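Local coordinates for rhamnonate dehydratase (Gibberella zeae PH-1, PDB 3FXG), which probably catalyses the magnesium-dependent dehydration of L-rhamnonate to 2-keto-3-deoxy-L-rhamnonate, as a member of the enolase superfamily, at residues H35-S40 with E345-S350; R99-A104 with E114-A119; G170-A175 with D352-L357. One frame throughout, in Å; residues are numbered along the deposited sequence.

Contact 1: H35-S40 with E345-S350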
# COMPACT_ATOMS: atom_id res chain seq x y z
N HIS A 35 -34.31 24.23 -26.48
CA HIS A 35 -33.61 24.53 -25.24
C HIS A 35 -32.19 23.96 -25.35
O HIS A 35 -32.01 22.81 -25.77
CB HIS A 35 -34.35 23.88 -24.07
CG HIS A 35 -34.06 24.52 -22.75
ND1 HIS A 35 -32.80 24.60 -22.21
CD2 HIS A 35 -34.89 25.08 -21.83
CE1 HIS A 35 -32.86 25.19 -21.03
NE2 HIS A 35 -34.12 25.49 -20.78
N TRP A 36 -31.20 24.76 -24.99
CA TRP A 36 -29.81 24.33 -25.07
C TRP A 36 -29.57 23.05 -24.28
O TRP A 36 -28.65 22.29 -24.59
CB TRP A 36 -28.87 25.43 -24.55
CG TRP A 36 -28.93 25.64 -23.07
CD1 TRP A 36 -29.78 26.48 -22.39
CD2 TRP A 36 -28.14 24.99 -22.07
NE1 TRP A 36 -29.55 26.39 -21.04
CE2 TRP A 36 -28.56 25.48 -20.81
CE3 TRP A 36 -27.12 24.03 -22.11
CZ2 TRP A 36 -27.99 25.04 -19.61
CZ3 TRP A 36 -26.55 23.59 -20.92
CH2 TRP A 36 -26.99 24.10 -19.68
N LEU A 37 -30.39 22.81 -23.26
CA LEU A 37 -30.24 21.63 -22.43
C LEU A 37 -30.41 20.32 -23.20
O LEU A 37 -29.90 19.28 -22.78
CB LEU A 37 -31.25 21.66 -21.27
CG LEU A 37 -30.85 22.48 -20.04
CD1 LEU A 37 -32.01 22.53 -19.06
CD2 LEU A 37 -29.62 21.85 -19.39
N ILE A 38 -31.11 20.38 -24.33
CA ILE A 38 -31.34 19.18 -25.13
C ILE A 38 -30.97 19.29 -26.61
O ILE A 38 -30.78 18.27 -27.27
CB ILE A 38 -32.81 18.74 -25.05
CG1 ILE A 38 -33.72 19.88 -25.54
CG2 ILE A 38 -33.17 18.36 -23.61
CD1 ILE A 38 -35.20 19.52 -25.58
N ASP A 39 -30.86 20.51 -27.13
CA ASP A 39 -30.57 20.67 -28.55
C ASP A 39 -29.24 21.30 -28.96
O ASP A 39 -29.00 21.54 -30.15
CB ASP A 39 -31.72 21.43 -29.21
CG ASP A 39 -32.96 20.57 -29.37
OD1 ASP A 39 -34.06 21.13 -29.56
OD2 ASP A 39 -32.83 19.33 -29.30
N SER A 40 -28.36 21.56 -28.00
CA SER A 40 -27.06 22.13 -28.34
C SER A 40 -26.03 21.01 -28.39
O SER A 40 -26.35 19.87 -28.06
CB SER A 40 -26.65 23.17 -27.29
OG SER A 40 -26.49 22.58 -26.02
N GLU A 345 -25.05 26.09 -7.45
CA GLU A 345 -25.14 26.08 -8.90
C GLU A 345 -26.54 26.47 -9.34
O GLU A 345 -27.52 26.16 -8.66
CB GLU A 345 -24.85 24.68 -9.46
CG GLU A 345 -25.31 24.51 -10.90
CD GLU A 345 -25.12 23.11 -11.44
OE1 GLU A 345 -25.41 22.14 -10.71
OE2 GLU A 345 -24.69 22.97 -12.61
N TYR A 346 -26.63 27.18 -10.45
CA TYR A 346 -27.92 27.52 -11.01
C TYR A 346 -27.82 27.14 -12.48
O TYR A 346 -26.98 27.67 -13.21
CB TYR A 346 -28.25 29.01 -10.91
CG TYR A 346 -29.73 29.23 -11.08
CD1 TYR A 346 -30.61 28.98 -10.02
CD2 TYR A 346 -30.27 29.60 -12.31
CE1 TYR A 346 -31.98 29.08 -10.18
CE2 TYR A 346 -31.65 29.71 -12.49
CZ TYR A 346 -32.50 29.45 -11.41
OH TYR A 346 -33.87 29.55 -11.55
N LEU A 347 -28.66 26.20 -12.88
CA LEU A 347 -28.68 25.72 -14.25
C LEU A 347 -29.54 26.67 -15.08
O LEU A 347 -30.76 26.69 -14.93
CB LEU A 347 -29.24 24.30 -14.29
CG LEU A 347 -29.16 23.48 -15.59
CD1 LEU A 347 -29.60 22.05 -15.30
CD2 LEU A 347 -30.03 24.11 -16.66
N ALA A 348 -28.90 27.47 -15.93
CA ALA A 348 -29.62 28.42 -16.78
C ALA A 348 -30.73 27.68 -17.51
O ALA A 348 -30.47 26.86 -18.39
CB ALA A 348 -28.67 29.06 -17.78
N ASN A 349 -31.97 27.98 -17.15
CA ASN A 349 -33.10 27.31 -17.76
C ASN A 349 -33.73 28.09 -18.91
O ASN A 349 -34.78 27.71 -19.43
CB ASN A 349 -34.14 27.00 -16.69
CG ASN A 349 -34.62 28.23 -15.98
OD1 ASN A 349 -33.82 29.06 -15.54
ND2 ASN A 349 -35.94 28.36 -15.86
N SER A 350 -33.09 29.18 -19.32
CA SER A 350 -33.60 29.95 -20.45
C SER A 350 -33.09 29.20 -21.67
O SER A 350 -31.95 28.72 -21.69
CB SER A 350 -33.05 31.38 -20.42
OG SER A 350 -31.63 31.39 -20.35
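W36 and H35 each turn a ring nitrogen to a backbone carbonyl just past the end of strand 344-347. NE1 of W36 gives its N-H to A348 O at 2.8 Å; the oxygen lies near the indole plane, and the donor sits 31° out of the plane of the carbonyl. The imidazole of H35 meets N349 O edge-on through NE2 at 2.7 Å, a weak, bent bond. Its other nitrogen faces its own chain: ND1 accepts from L37 N at 3.2 Å, so H35 caps helix 36-39 and the ring is held at both nitrogens, a task suited to histidine. CG, anti to the backbone N (chi1 -157°), starts the ring off toward the 349-350 backbone.

L37 CD1 lies a tight 3.5 Å from L347 CD2, the two side chains meeting tip to tip. L347 CD2 also packs obliquely against W36 CZ2 at 3.7 Å, so one methyl of the branched leucine touches both L37 and the indole. Further out, N349 OD1 accepts from L357 N and S350 OG bonds to S355 O. Strand 344-347 pairs in parallel with 163-169 in the TIM-like barrel; helix 36-39 packs where its C-terminal end, on the magnesium side, runs into the loop.

Contact 2: R99-A104 with E114-A119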
# COMPACT_ATOMS: atom_id res chain seq x y z
N ARG A 99 -46.62 2.30 2.70
CA ARG A 99 -46.76 1.48 3.90
C ARG A 99 -45.92 1.93 5.09
O ARG A 99 -46.29 1.70 6.24
CB ARG A 99 -46.42 0.01 3.58
CG ARG A 99 -44.93 -0.26 3.39
CD ARG A 99 -44.70 -1.70 2.90
NE ARG A 99 -45.16 -1.88 1.52
CZ ARG A 99 -45.38 -3.06 0.95
NH1 ARG A 99 -45.18 -4.18 1.63
NH2 ARG A 99 -45.80 -3.12 -0.31
N PHE A 100 -44.79 2.58 4.82
CA PHE A 100 -43.91 3.03 5.90
C PHE A 100 -44.30 4.41 6.43
O PHE A 100 -43.91 4.79 7.54
CB PHE A 100 -42.47 3.10 5.41
CG PHE A 100 -41.97 1.82 4.80
CD1 PHE A 100 -41.71 0.71 5.61
CD2 PHE A 100 -41.79 1.71 3.43
CE1 PHE A 100 -41.27 -0.48 5.05
CE2 PHE A 100 -41.36 0.51 2.86
CZ PHE A 100 -41.09 -0.58 3.67
N LEU A 101 -45.07 5.14 5.64
CA LEU A 101 -45.45 6.50 6.00
C LEU A 101 -46.76 6.71 6.74
O LEU A 101 -46.81 7.49 7.69
CB LEU A 101 -45.46 7.36 4.73
CG LEU A 101 -44.19 7.26 3.87
CD1 LEU A 101 -44.42 7.96 2.54
CD2 LEU A 101 -43.01 7.88 4.62
N ILE A 102 -47.83 6.04 6.31
CA ILE A 102 -49.12 6.23 6.95
C ILE A 102 -49.10 5.94 8.44
O ILE A 102 -48.70 4.86 8.87
CB ILE A 102 -50.22 5.37 6.28
CG1 ILE A 102 -50.22 5.59 4.76
CG2 ILE A 102 -51.59 5.74 6.86
CD1 ILE A 102 -50.37 7.04 4.34
N GLY A 103 -49.54 6.92 9.23
CA GLY A 103 -49.58 6.76 10.68
C GLY A 103 -48.28 7.08 11.40
O GLY A 103 -48.23 7.08 12.63
N ALA A 104 -47.22 7.36 10.64
CA ALA A 104 -45.92 7.66 11.23
C ALA A 104 -45.75 9.11 11.66
O ALA A 104 -46.45 10.00 11.18
CB ALA A 104 -44.80 7.29 10.25
N GLU A 114 -34.23 5.04 6.53
CA GLU A 114 -33.60 3.72 6.65
C GLU A 114 -34.56 2.63 6.21
O GLU A 114 -34.17 1.67 5.55
CB GLU A 114 -33.15 3.46 8.09
CG GLU A 114 -32.09 4.42 8.59
CD GLU A 114 -30.84 4.42 7.73
OE1 GLU A 114 -30.30 3.33 7.47
OE2 GLU A 114 -30.41 5.52 7.30
N GLN A 115 -35.83 2.77 6.57
CA GLN A 115 -36.82 1.77 6.19
C GLN A 115 -37.03 1.74 4.68
O GLN A 115 -36.97 0.68 4.06
CB GLN A 115 -38.15 2.02 6.91
CG GLN A 115 -38.06 1.85 8.42
CD GLN A 115 -39.41 1.96 9.10
OE1 GLN A 115 -40.24 2.78 8.72
NE2 GLN A 115 -39.62 1.15 10.14
N MSE A 116 -37.26 2.90 4.08
CA MSE A 116 -37.47 2.94 2.64
C MSE A 116 -36.24 2.48 1.87
O MSE A 116 -36.35 1.75 0.88
CB MSE A 116 -37.86 4.36 2.20
CG MSE A 116 -39.20 4.84 2.74
SE MSE A 116 -39.75 6.51 1.93
CE MSE A 116 -38.73 7.73 3.03
N TYR A 117 -35.06 2.89 2.33
CA TYR A 117 -33.83 2.51 1.65
C TYR A 117 -33.51 1.02 1.78
O TYR A 117 -33.24 0.34 0.79
CB TYR A 117 -32.64 3.32 2.18
CG TYR A 117 -31.37 3.06 1.40
CD1 TYR A 117 -31.09 3.76 0.22
CD2 TYR A 117 -30.46 2.08 1.81
CE1 TYR A 117 -29.94 3.49 -0.53
CE2 TYR A 117 -29.32 1.80 1.07
CZ TYR A 117 -29.06 2.50 -0.10
OH TYR A 117 -27.92 2.23 -0.83
N ARG A 118 -33.53 0.51 3.01
CA ARG A 118 -33.20 -0.89 3.21
C ARG A 118 -34.27 -1.85 2.68
O ARG A 118 -33.95 -2.96 2.25
CB ARG A 118 -32.91 -1.15 4.70
CG ARG A 118 -31.61 -0.48 5.16
CD ARG A 118 -31.29 -0.73 6.63
NE ARG A 118 -30.92 -2.12 6.93
CZ ARG A 118 -29.75 -2.68 6.62
NH1 ARG A 118 -28.81 -1.98 5.99
NH2 ARG A 118 -29.50 -3.93 6.98
N ALA A 119 -35.53 -1.42 2.68
CA ALA A 119 -36.60 -2.27 2.17
C ALA A 119 -36.60 -2.34 0.64
O ALA A 119 -37.18 -3.25 0.06
CB ALA A 119 -37.95 -1.76 2.67
O HOH W 1 -42.69 3.37 9.45
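F100 reaches from the weakly bonded last turn of helix 86-101 to the side of helix 109-119, where Q115, M116 and A119 receive it. CG stands anti to the carbonyl carbon (chi1 -54°), and the ring leads with its far end: CZ lies 3.5 Å from A119 CB. A small residue suits this point, since the methyl lets the phenyl come close to the helix. One turn earlier, Q115 O lies over a face of the ring, while R99 CG lies above a ring face near its centre.

M116, a selenomethionine here, slides past F100 in the opposite direction, its CG 4.1 Å from F100 CD2. Its extended chi2 (-171°) carries SE to 4.4 Å from L101 CD2; chi3 turns CE aside. Q115 holds its amide plane 51° from the phenyl plane, and its OE1 takes a hydrogen from a water at 2.6 Å; that water also donates to F100 O at 2.7 Å, bridging the two helices.

Y52 of the second subunit stacks edge-to-face with F100, so the contact also borders an interface. Both helices belong to the N-terminal domain of the mandelate racemase/muconate lactonizing enzyme family: L101 and M116 pack on I136 of helix 128-148, and L101 meets strand 11-19 of the antiparallel sheet.

Contact 3: G170-A175 with D352-L357; sequences GPEPTA and DGKSVL
D352 O lies beside E172 CG, 3.5 Å away, and beside CG of P171. The same oxygen accepts from a water that also donates to E172 OE2, so the acidic side chain reaches this carbonyl indirectly. Within the loop, K354 N approaches D352 OD1 at 2.9 Å from above the carboxylate plane; this Asx turn curls the chain round G353.

G353 has positive phi, and a side chain there would collide with P171 CD, so glycine fits on both counts. Its carbonyl accepts from a second water at 2.7 Å, which in turn accepts from E172 N. The loop follows strand 344-347 of the barrel and faces the segment joining strand 163-169 to helix 173-179, where E172 holds the N-cap position. P173 opens that helix and packs on helix 195-213.

K354 then lays its extended chain across E172, whose bend at chi2 (-68°) brings CD round to 4.0 Å from K354 CE. The opposite charges stop short of touching, NZ being 4.9 Å from E172 OE2, and a third water links them. Against the backbone of K354, A175 CB approaches K354 CA to 3.8 Å, a methyl small enough for two backbones to come near.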
# COMPACT_ATOMS: atom_id res chain seq x y z
N GLY A 170 -24.36 27.06 -18.17
CA GLY A 170 -25.04 27.33 -19.42
C GLY A 170 -24.07 27.62 -20.55
O GLY A 170 -22.87 27.73 -20.34
N PRO A 171 -24.58 27.78 -21.78
CA PRO A 171 -23.74 28.05 -22.95
C PRO A 171 -23.20 29.47 -23.09
O PRO A 171 -22.36 29.73 -23.95
CB PRO A 171 -24.65 27.67 -24.11
CG PRO A 171 -25.98 28.13 -23.62
CD PRO A 171 -25.99 27.63 -22.18
N GLU A 172 -23.67 30.40 -22.26
CA GLU A 172 -23.22 31.78 -22.37
C GLU A 172 -22.59 32.35 -21.10
O GLU A 172 -23.24 33.07 -20.34
CB GLU A 172 -24.39 32.67 -22.79
CG GLU A 172 -25.05 32.29 -24.12
CD GLU A 172 -24.14 32.52 -25.32
OE1 GLU A 172 -23.21 33.34 -25.22
OE2 GLU A 172 -24.37 31.88 -26.37
N PRO A 173 -21.31 32.04 -20.85
CA PRO A 173 -20.65 32.56 -19.65
C PRO A 173 -20.58 34.08 -19.56
O PRO A 173 -20.47 34.63 -18.46
CB PRO A 173 -19.27 31.90 -19.70
CG PRO A 173 -19.04 31.68 -21.15
CD PRO A 173 -20.39 31.20 -21.63
N THR A 174 -20.64 34.78 -20.70
CA THR A 174 -20.61 36.24 -20.66
C THR A 174 -21.89 36.75 -19.99
O THR A 174 -21.89 37.79 -19.34
CB THR A 174 -20.50 36.88 -22.08
OG1 THR A 174 -21.54 36.37 -22.92
CG2 THR A 174 -19.14 36.58 -22.70
N ALA A 175 -22.98 36.00 -20.15
CA ALA A 175 -24.25 36.37 -19.54
C ALA A 175 -24.18 36.13 -18.03
O ALA A 175 -24.65 36.95 -17.24
CB ALA A 175 -25.38 35.55 -20.15
N ASP A 352 -31.76 30.02 -24.37
CA ASP A 352 -30.48 30.49 -24.89
C ASP A 352 -29.42 30.64 -23.81
O ASP A 352 -28.28 31.01 -24.10
CB ASP A 352 -30.65 31.82 -25.63
CG ASP A 352 -31.25 32.90 -24.74
OD1 ASP A 352 -31.30 32.72 -23.51
OD2 ASP A 352 -31.66 33.95 -25.29
N GLY A 353 -29.80 30.37 -22.57
CA GLY A 353 -28.87 30.48 -21.45
C GLY A 353 -28.42 31.90 -21.14
O GLY A 353 -27.38 32.09 -20.51
N LYS A 354 -29.19 32.89 -21.56
CA LYS A 354 -28.82 34.28 -21.31
C LYS A 354 -29.61 34.95 -20.20
O LYS A 354 -29.39 36.12 -19.89
CB LYS A 354 -28.95 35.09 -22.61
CG LYS A 354 -28.08 34.56 -23.74
CD LYS A 354 -28.14 35.44 -24.98
CE LYS A 354 -27.23 34.90 -26.07
NZ LYS A 354 -27.22 35.76 -27.29
N SER A 355 -30.53 34.22 -19.58
CA SER A 355 -31.34 34.76 -18.50
C SER A 355 -31.70 33.67 -17.51
O SER A 355 -31.58 32.48 -17.82
CB SER A 355 -32.61 35.41 -19.05
OG SER A 355 -33.41 34.46 -19.73
N VAL A 356 -32.13 34.06 -16.32
CA VAL A 356 -32.49 33.09 -15.29
C VAL A 356 -34.00 32.99 -15.13
O VAL A 356 -34.69 34.00 -14.98
CB VAL A 356 -31.87 33.47 -13.92
CG1 VAL A 356 -30.36 33.57 -14.05
CG2 VAL A 356 -32.44 34.78 -13.42
N LEU A 357 -34.51 31.77 -15.18
CA LEU A 357 -35.93 31.50 -15.04
C LEU A 357 -36.12 30.43 -13.97
O LEU A 357 -35.16 29.73 -13.62
CB LEU A 357 -36.52 31.03 -16.38
CG LEU A 357 -36.39 32.01 -17.55
CD1 LEU A 357 -36.92 31.36 -18.82
CD2 LEU A 357 -37.16 33.29 -17.24
O HOH W 2 -25.28 30.49 -19.88
O HOH W 3 -26.98 30.95 -26.49
O HOH W 4 -24.67 34.17 -28.33

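Overall arrangement
Contacts 1 and 3 form one neighbourhood, their centres about 8 Å apart. The indole of W36 lies against G170 and P171, with W36 CD2 3.4 Å from P171 CD, and the chain from 345 to 357 serves both contacts. Their segments alternate along the sequence. The magnesium ion, held by D222, E248 and E275, is about 8 Å from the side chain of L347 in contact 1 and about 13 Å from that of P171 in contact 3. Contact 2 lies on the opposite side of the chain's centre, in the N-terminal domain region, its centre about 35 Å from that of contact 1 and 41 Å from that of contact 3.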